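Local coordinates for protein trehalose-6-phosphate phosphatase (Neosartorya fumigata, PDB 5DXL) that is a phosphatase-family protein of the HAD superfamily, with a core domain and a smaller cap domain built on an antiparallel sheet, at residues R134-A146 / G177-N189. Sequence-based numbering, arbitrary orientation.
Sequences RKRVALTWHYRRA and GKANLEVRPTFVN
With its CG set between backbone N and carbonyl carbon (chi1 59°), Tyr143 lays its ring over the backbone of Ala179, CE2 lying 3.4 Å from Ala179 C; alanine's small side chain is consistent with so close an approach. In Thr140, a chi1 of -54° sets OG1 beside the backbone N, next to Glu182 CG, and leaves CG2 anti to that N, 3.7 Å from Asn180 CB. Polar side chains suit this face, where Asn180, Glu182 and His142 stay partly exposed and a water joins Thr140 OG1 to Glu182 OE1. Strands 139-142 and 180-185 run antiparallel as the central pair of the four-stranded sheet of the cap domain, an alpha/beta cap of the C2 type as in trehalose-phosphatase relatives. Leu139 with Val183 and Trp141 with Leu181 are hydrogen-bonded pairs, Trp141 N lying 2.7 Å from Leu181 O. These four apolar side chains share the other face, packed against helices 112-125 and 148-164. Tyr143 N continues the bonding to Ala179 O, and a water joins Tyr143 OH to Asn180 O. Beyond the strands' other end, Val137 CG1 presses tightly on Pro185 CG (3.4 Å); the compact apolar ring has no N-H for the buried, partnerless Val137 O.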
ATOM      1  N   ARG A 134     -14.320 -11.360  13.046  1.00 18.70           N
ATOM      2  CA  ARG A 134     -14.873 -11.017  11.748  1.00 20.69           C
ATOM      3  C   ARG A 134     -14.707  -9.523  11.486  1.00 24.54           C
ATOM      4  O   ARG A 134     -15.155  -8.690  12.276  1.00 25.32           O
ATOM      5  CB  ARG A 134     -16.343 -11.435  11.675  1.00 26.09           C
ATOM      6  CG  ARG A 134     -17.025 -11.091  10.361  1.00 32.66           C
ATOM      7  CD  ARG A 134     -18.174 -12.050  10.073  1.00 28.90           C
ATOM      8  NE  ARG A 134     -18.511 -12.084   8.649  1.00 33.85           N
ATOM      9  CZ  ARG A 134     -19.453 -12.860   8.123  1.00 33.52           C
ATOM     10  NH1 ARG A 134     -20.158 -13.666   8.907  1.00 33.92           N
ATOM     11  NH2 ARG A 134     -19.691 -12.829   6.815  1.00 30.50           N
ATOM     12  N   LYS A 135     -14.019  -9.186  10.401  1.00 17.72           N
ATOM     13  CA  LYS A 135     -14.006  -7.800   9.928  1.00 22.24           C
ATOM     14  C   LYS A 135     -14.752  -7.707   8.602  1.00 26.37           C
ATOM     15  O   LYS A 135     -15.254  -8.724   8.101  1.00 26.37           O
ATOM     16  CB  LYS A 135     -12.576  -7.288   9.787  1.00 24.03           C
ATOM     17  CG  LYS A 135     -11.862  -7.092  11.108  1.00 30.20           C
ATOM     18  CD  LYS A 135     -10.851  -5.965  11.007  1.00 41.06           C
ATOM     19  CE  LYS A 135     -10.260  -5.625  12.363  1.00 44.35           C
ATOM     20  NZ  LYS A 135      -9.374  -4.428  12.291  1.00 50.45           N
ATOM     21  N   ARG A 136     -14.819  -6.498   8.038  1.00 30.10           N
ATOM     22  CA  ARG A 136     -15.545  -6.255   6.791  1.00 24.58           C
ATOM     23  C   ARG A 136     -15.079  -7.208   5.704  1.00 25.92           C
ATOM     24  O   ARG A 136     -15.881  -7.865   5.032  1.00 25.15           O
ATOM     25  CB  ARG A 136     -15.357  -4.808   6.321  1.00 31.43           C
ATOM     26  CG  ARG A 136     -16.234  -4.422   5.127  1.00 35.32           C
ATOM     27  CD  ARG A 136     -15.622  -3.293   4.280  1.00 32.30           C
ATOM     28  NE  ARG A 136     -15.168  -2.170   5.087  1.00 32.14           N
ATOM     29  CZ  ARG A 136     -15.951  -1.176   5.487  1.00 37.16           C
ATOM     30  NH1 ARG A 136     -17.234  -1.171   5.148  1.00 34.13           N
ATOM     31  NH2 ARG A 136     -15.454  -0.188   6.221  1.00 34.61           N
ATOM     32  N   VAL A 137     -13.767  -7.301   5.545  1.00 18.38           N
ATOM     33  CA  VAL A 137     -13.238  -8.005   4.403  1.00 18.51           C
ATOM     34  C   VAL A 137     -12.342  -9.178   4.807  1.00 20.58           C
ATOM     35  O   VAL A 137     -12.116 -10.098   4.019  1.00 28.16           O
ATOM     36  CB  VAL A 137     -12.480  -7.043   3.503  1.00 27.59           C
ATOM     37  CG1 VAL A 137     -12.539  -7.524   2.091  1.00 27.54           C
ATOM     38  CG2 VAL A 137     -13.146  -5.679   3.566  1.00 28.13           C
ATOM     39  N   ALA A 138     -11.835  -9.166   6.031  1.00 14.83           N
ATOM     40  CA  ALA A 138     -10.969 -10.262   6.443  1.00 14.46           C
ATOM     41  C   ALA A 138     -11.585 -11.058   7.576  1.00 15.02           C
ATOM     42  O   ALA A 138     -12.171 -10.494   8.488  1.00 15.26           O
ATOM     43  CB  ALA A 138      -9.613  -9.740   6.851  1.00 15.81           C
ATOM     44  N   LEU A 139     -11.423 -12.379   7.522  1.00 10.59           N
ATOM     45  CA  LEU A 139     -11.906 -13.253   8.588  1.00 10.73           C
ATOM     46  C   LEU A 139     -10.709 -13.925   9.230  1.00  9.92           C
ATOM     47  O   LEU A 139      -9.860 -14.465   8.532  1.00 12.18           O
ATOM     48  CB  LEU A 139     -12.878 -14.303   8.041  1.00 10.72           C
ATOM     49  CG  LEU A 139     -14.174 -13.795   7.399  1.00 14.57           C
ATOM     50  CD1 LEU A 139     -15.022 -14.958   6.911  1.00 14.21           C
ATOM     51  CD2 LEU A 139     -14.935 -12.956   8.374  1.00 21.52           C
ATOM     52  N   THR A 140     -10.640 -13.878  10.554  1.00  7.94           N
ATOM     53  CA  THR A 140      -9.456 -14.379  11.247  1.00 10.02           C
ATOM     54  C   THR A 140      -9.818 -15.368  12.347  1.00 10.48           C
ATOM     55  O   THR A 140     -10.671 -15.096  13.195  1.00 12.04           O
ATOM     56  CB  THR A 140      -8.637 -13.221  11.852  1.00 12.87           C
ATOM     57  OG1 THR A 140      -8.337 -12.271  10.824  1.00 15.21           O
ATOM     58  CG2 THR A 140      -7.324 -13.754  12.422  1.00 12.03           C
ATOM     59  N   TRP A 141      -9.172 -16.531  12.314  1.00 10.59           N
ATOM     60  CA  TRP A 141      -9.337 -17.526  13.364  1.00 11.95           C
ATOM     61  C   TRP A 141      -8.173 -17.415  14.347  1.00  9.26           C
ATOM     62  O   TRP A 141      -7.028 -17.561  13.952  1.00 10.72           O
ATOM     63  CB  TRP A 141      -9.414 -18.939  12.760  1.00 11.98           C
ATOM     64  CG  TRP A 141      -9.755 -19.977  13.781  1.00  9.97           C
ATOM     65  CD1 TRP A 141     -10.854 -19.992  14.590  1.00 10.51           C
ATOM     66  CD2 TRP A 141      -8.998 -21.152  14.113  1.00 13.60           C
ATOM     67  NE1 TRP A 141     -10.832 -21.107  15.400  1.00 13.16           N
ATOM     68  CE2 TRP A 141      -9.703 -21.828  15.126  1.00 12.12           C
ATOM     69  CE3 TRP A 141      -7.800 -21.696  13.645  1.00 13.00           C
ATOM     70  CZ2 TRP A 141      -9.243 -23.022  15.685  1.00 13.22           C
ATOM     71  CZ3 TRP A 141      -7.345 -22.888  14.207  1.00 15.12           C
ATOM     72  CH2 TRP A 141      -8.066 -23.529  15.210  1.00 12.97           C
ATOM     73  N   HIS A 142      -8.481 -17.119  15.608  1.00  9.96           N
ATOM     74  CA  HIS A 142      -7.471 -16.913  16.654  1.00 10.40           C
ATOM     75  C   HIS A 142      -7.388 -18.135  17.551  1.00 11.71           C
ATOM     76  O   HIS A 142      -8.417 -18.661  17.956  1.00 12.20           O
ATOM     77  CB  HIS A 142      -7.821 -15.697  17.529  1.00 12.87           C
ATOM     78  CG  HIS A 142      -7.779 -14.376  16.817  1.00 13.95           C
ATOM     79  ND1 HIS A 142      -6.668 -13.558  16.839  1.00 19.48           N
ATOM     80  CD2 HIS A 142      -8.718 -13.716  16.100  1.00 14.16           C
ATOM     81  CE1 HIS A 142      -6.923 -12.454  16.155  1.00 18.81           C
ATOM     82  NE2 HIS A 142      -8.162 -12.521  15.703  1.00 14.51           N
ATOM     83  N   TYR A 143      -6.180 -18.567  17.914  1.00  9.58           N
ATOM     84  CA  TYR A 143      -6.072 -19.742  18.782  1.00 10.17           C
ATOM     85  C   TYR A 143      -4.931 -19.690  19.810  1.00 12.92           C
ATOM     86  O   TYR A 143      -4.498 -20.729  20.310  1.00 12.41           O
ATOM     87  CB  TYR A 143      -5.942 -21.002  17.916  1.00 12.14           C
ATOM     88  CG  TYR A 143      -4.768 -21.016  16.985  1.00 11.26           C
ATOM     89  CD1 TYR A 143      -3.538 -21.533  17.398  1.00 11.79           C
ATOM     90  CD2 TYR A 143      -4.872 -20.522  15.694  1.00 14.37           C
ATOM     91  CE1 TYR A 143      -2.448 -21.548  16.549  1.00 13.73           C
ATOM     92  CE2 TYR A 143      -3.783 -20.532  14.835  1.00 13.72           C
ATOM     93  CZ  TYR A 143      -2.575 -21.045  15.271  1.00 15.80           C
ATOM     94  OH  TYR A 143      -1.494 -21.061  14.423  1.00 22.53           O
ATOM     95  N   ARG A 144      -4.464 -18.497  20.166  1.00 12.10           N
ATOM     96  CA  ARG A 144      -3.371 -18.405  21.139  1.00 10.60           C
ATOM     97  C   ARG A 144      -3.727 -19.019  22.490  1.00 12.37           C
ATOM     98  O   ARG A 144      -2.847 -19.531  23.173  1.00 13.65           O
ATOM     99  CB  ARG A 144      -2.942 -16.938  21.340  1.00 12.38           C
ATOM    100  CG  ARG A 144      -1.743 -16.767  22.284  1.00 14.55           C
ATOM    101  CD  ARG A 144      -0.549 -17.584  21.797  1.00 19.12           C
ATOM    102  NE  ARG A 144       0.569 -17.619  22.733  1.00 31.36           N
ATOM    103  CZ  ARG A 144       0.853 -18.653  23.522  1.00 35.11           C
ATOM    104  NH1 ARG A 144       0.091 -19.742  23.499  1.00 33.49           N
ATOM    105  NH2 ARG A 144       1.897 -18.603  24.342  1.00 34.32           N
ATOM    106  N   ARG A 145      -5.001 -18.995  22.869  1.00 12.86           N
ATOM    107  CA  ARG A 145      -5.393 -19.497  24.180  1.00 12.68           C
ATOM    108  C   ARG A 145      -5.561 -21.015  24.158  1.00 14.49           C
ATOM    109  O   ARG A 145      -5.726 -21.640  25.206  1.00 17.70           O
ATOM    110  CB  ARG A 145      -6.685 -18.828  24.654  1.00 14.43           C
ATOM    111  CG  ARG A 145      -6.536 -17.335  24.969  1.00 13.51           C
ATOM    112  CD  ARG A 145      -5.607 -17.093  26.154  1.00 15.50           C
ATOM    113  NE  ARG A 145      -6.130 -17.702  27.379  1.00 13.11           N
ATOM    114  CZ  ARG A 145      -6.962 -17.107  28.234  1.00 14.77           C
ATOM    115  NH1 ARG A 145      -7.388 -15.859  28.024  1.00 13.09           N
ATOM    116  NH2 ARG A 145      -7.376 -17.764  29.315  1.00 15.85           N
ATOM    117  N   ALA A 146      -5.517 -21.602  22.968  1.00 14.01           N
ATOM    118  CA  ALA A 146      -5.619 -23.055  22.852  1.00 17.04           C
ATOM    119  C   ALA A 146      -4.318 -23.729  23.265  1.00 12.92           C
ATOM    120  O   ALA A 146      -3.266 -23.093  23.344  1.00 12.61           O
ATOM    121  CB  ALA A 146      -5.983 -23.450  21.432  1.00 15.38           C
ATOM    122  N   GLY A 177      -0.786 -16.038  10.712  1.00 21.18           N
ATOM    123  CA  GLY A 177      -0.165 -15.151  11.683  1.00 27.02           C
ATOM    124  C   GLY A 177       0.396 -16.002  12.806  1.00 22.99           C
ATOM    125  O   GLY A 177       0.344 -17.226  12.729  1.00 26.28           O
ATOM    126  N   LYS A 178       0.930 -15.372  13.849  1.00 34.15           N
ATOM    127  CA  LYS A 178       1.655 -16.119  14.880  1.00 33.16           C
ATOM    128  C   LYS A 178       0.815 -17.253  15.470  1.00 34.01           C
ATOM    129  O   LYS A 178       1.240 -18.417  15.498  1.00 35.75           O
ATOM    130  CB  LYS A 178       2.135 -15.172  15.990  1.00 42.86           C
ATOM    131  CG  LYS A 178       2.781 -15.860  17.206  1.00 50.18           C
ATOM    132  CD  LYS A 178       3.850 -16.892  16.828  1.00 54.70           C
ATOM    133  CE  LYS A 178       4.970 -16.306  15.972  1.00 61.40           C
ATOM    134  NZ  LYS A 178       4.891 -16.788  14.558  1.00 57.06           N
ATOM    135  N   ALA A 179      -0.376 -16.895  15.925  1.00 17.76           N
ATOM    136  CA  ALA A 179      -1.363 -17.839  16.429  1.00 14.00           C
ATOM    137  C   ALA A 179      -2.710 -17.491  15.786  1.00 11.28           C
ATOM    138  O   ALA A 179      -3.736 -17.388  16.468  1.00 11.88           O
ATOM    139  CB  ALA A 179      -1.461 -17.771  17.957  1.00 14.72           C
ATOM    140  N   ASN A 180      -2.703 -17.293  14.472  1.00 12.06           N
ATOM    141  CA  ASN A 180      -3.968 -17.081  13.777  1.00 11.16           C
ATOM    142  C   ASN A 180      -3.920 -17.544  12.327  1.00 13.99           C
ATOM    143  O   ASN A 180      -2.849 -17.743  11.751  1.00 14.39           O
ATOM    144  CB  ASN A 180      -4.417 -15.591  13.869  1.00 11.97           C
ATOM    145  CG  ASN A 180      -3.651 -14.645  12.926  1.00 17.59           C
ATOM    146  OD1 ASN A 180      -3.478 -14.910  11.736  1.00 17.00           O
ATOM    147  ND2 ASN A 180      -3.248 -13.495  13.461  1.00 22.74           N
ATOM    148  N   LEU A 181      -5.108 -17.731  11.763  1.00 11.52           N
ATOM    149  CA  LEU A 181      -5.284 -17.952  10.336  1.00 12.31           C
ATOM    150  C   LEU A 181      -6.200 -16.864   9.814  1.00 13.23           C
ATOM    151  O   LEU A 181      -7.225 -16.589  10.422  1.00 16.50           O
ATOM    152  CB  LEU A 181      -5.909 -19.312  10.047  1.00 14.37           C
ATOM    153  CG  LEU A 181      -5.111 -20.593  10.201  1.00 20.83           C
ATOM    154  CD1 LEU A 181      -5.962 -21.737   9.626  1.00 19.19           C
ATOM    155  CD2 LEU A 181      -3.784 -20.472   9.472  1.00 22.09           C
ATOM    156  N   GLU A 182      -5.855 -16.271   8.681  1.00 12.09           N
ATOM    157  CA  GLU A 182      -6.691 -15.215   8.113  1.00 13.00           C
ATOM    158  C   GLU A 182      -7.006 -15.497   6.652  1.00 13.73           C
ATOM    159  O   GLU A 182      -6.146 -15.959   5.905  1.00 16.39           O
ATOM    160  CB  GLU A 182      -5.989 -13.869   8.255  1.00 13.34           C
ATOM    161  CG  GLU A 182      -6.738 -12.684   7.654  1.00 15.84           C
ATOM    162  CD  GLU A 182      -5.984 -11.385   7.878  1.00 28.33           C
ATOM    163  OE1 GLU A 182      -5.087 -11.358   8.750  1.00 35.86           O
ATOM    164  OE2 GLU A 182      -6.270 -10.399   7.184  1.00 23.73           O
ATOM    165  N   VAL A 183      -8.249 -15.235   6.254  1.00 12.08           N
ATOM    166  CA  VAL A 183      -8.623 -15.276   4.849  1.00 11.97           C
ATOM    167  C   VAL A 183      -9.070 -13.884   4.441  1.00 10.14           C
ATOM    168  O   VAL A 183      -9.864 -13.260   5.129  1.00 12.44           O
ATOM    169  CB  VAL A 183      -9.750 -16.283   4.574  1.00 11.70           C
ATOM    170  CG1 VAL A 183     -10.026 -16.367   3.087  1.00 13.71           C
ATOM    171  CG2 VAL A 183      -9.359 -17.671   5.121  1.00 14.06           C
ATOM    172  N   ARG A 184      -8.543 -13.415   3.322  1.00 12.84           N
ATOM    173  CA  ARG A 184      -8.884 -12.089   2.818  1.00 13.19           C
ATOM    174  C   ARG A 184      -8.736 -12.053   1.302  1.00 12.56           C
ATOM    175  O   ARG A 184      -8.072 -12.905   0.711  1.00 14.55           O
ATOM    176  CB  ARG A 184      -7.978 -11.047   3.465  1.00 16.28           C
ATOM    177  CG  ARG A 184      -6.563 -11.176   2.979  1.00 21.68           C
ATOM    178  CD  ARG A 184      -5.616 -10.278   3.725  1.00 29.25           C
ATOM    179  NE  ARG A 184      -4.346 -10.219   3.018  1.00 34.45           N
ATOM    180  CZ  ARG A 184      -3.307  -9.503   3.418  1.00 37.50           C
ATOM    181  NH1 ARG A 184      -3.387  -8.788   4.534  1.00 35.51           N
ATOM    182  NH2 ARG A 184      -2.192  -9.500   2.698  1.00 33.62           N
ATOM    183  N   PRO A 185      -9.350 -11.061   0.650  1.00 12.33           N
ATOM    184  CA  PRO A 185      -9.236 -11.002  -0.809  1.00 15.26           C
ATOM    185  C   PRO A 185      -7.810 -10.725  -1.266  1.00 16.04           C
ATOM    186  O   PRO A 185      -7.054 -10.054  -0.558  1.00 14.92           O
ATOM    187  CB  PRO A 185     -10.153  -9.833  -1.185  1.00 15.76           C
ATOM    188  CG  PRO A 185     -11.099  -9.736  -0.064  1.00 13.71           C
ATOM    189  CD  PRO A 185     -10.286 -10.055   1.165  1.00 14.44           C
ATOM    190  N   THR A 186      -7.458 -11.220  -2.447  1.00 17.06           N
ATOM    191  CA  THR A 186      -6.134 -10.963  -2.998  1.00 17.55           C
ATOM    192  C   THR A 186      -5.901  -9.467  -3.241  1.00 20.24           C
ATOM    193  O   THR A 186      -4.756  -9.006  -3.231  1.00 19.36           O
ATOM    194  CB  THR A 186      -5.915 -11.748  -4.310  1.00 23.31           C
ATOM    195  OG1 THR A 186      -6.924 -11.380  -5.259  1.00 30.00           O
ATOM    196  CG2 THR A 186      -6.000 -13.242  -4.040  1.00 25.65           C
ATOM    197  N   PHE A 187      -6.968  -8.686  -3.420  1.00 18.60           N
ATOM    198  CA  PHE A 187      -6.769  -7.269  -3.740  1.00 19.92           C
ATOM    199  C   PHE A 187      -6.294  -6.412  -2.556  1.00 19.91           C
ATOM    200  O   PHE A 187      -5.986  -5.230  -2.723  1.00 22.25           O
ATOM    201  CB  PHE A 187      -8.045  -6.655  -4.365  1.00 22.02           C
ATOM    202  CG  PHE A 187      -9.271  -6.654  -3.474  1.00 19.85           C
ATOM    203  CD1 PHE A 187      -9.337  -5.869  -2.326  1.00 15.23           C
ATOM    204  CD2 PHE A 187     -10.396  -7.385  -3.837  1.00 22.13           C
ATOM    205  CE1 PHE A 187     -10.476  -5.848  -1.537  1.00 22.54           C
ATOM    206  CE2 PHE A 187     -11.539  -7.359  -3.051  1.00 20.01           C
ATOM    207  CZ  PHE A 187     -11.572  -6.595  -1.900  1.00 16.98           C
ATOM    208  N   VAL A 188      -6.207  -7.011  -1.372  1.00 16.63           N
ATOM    209  CA  VAL A 188      -5.724  -6.320  -0.183  1.00 15.98           C
ATOM    210  C   VAL A 188      -4.204  -6.117  -0.239  1.00 18.13           C
ATOM    211  O   VAL A 188      -3.665  -5.170   0.336  1.00 19.61           O
ATOM    212  CB  VAL A 188      -6.112  -7.111   1.097  1.00 21.04           C
ATOM    213  CG1 VAL A 188      -5.375  -6.591   2.324  1.00 24.69           C
ATOM    214  CG2 VAL A 188      -7.618  -7.058   1.298  1.00 20.60           C
ATOM    215  N   ASN A 189      -3.520  -7.013  -0.940  0.50 15.74           N
ATOM    216  CA  ASN A 189      -2.068  -6.961  -1.072  0.50 15.86           C
ATOM    217  C   ASN A 189      -1.623  -5.699  -1.823  0.50 14.37           C
ATOM    218  O   ASN A 189      -2.117  -5.415  -2.913  0.50 14.11           O
ATOM    219  CB  ASN A 189      -1.574  -8.226  -1.787  0.50 16.03           C
ATOM    220  CG  ASN A 189      -0.065  -8.338  -1.818  0.50 13.85           C
ATOM    221  OD1 ASN A 189       0.600  -7.658  -2.591  0.50 14.57           O
ATOM    222  ND2 ASN A 189       0.482  -9.216  -0.983  0.50 19.32           N
TER
HETATM  223  O   HOH W   1      -6.116 -10.783  10.944  1.00 33.23           O
HETATM  224  O   HOH W   2      -1.442 -20.228  11.938  1.00 24.12           O
HETATM  225  O   HOH W   3       0.903 -21.870  15.169  1.00 30.71           O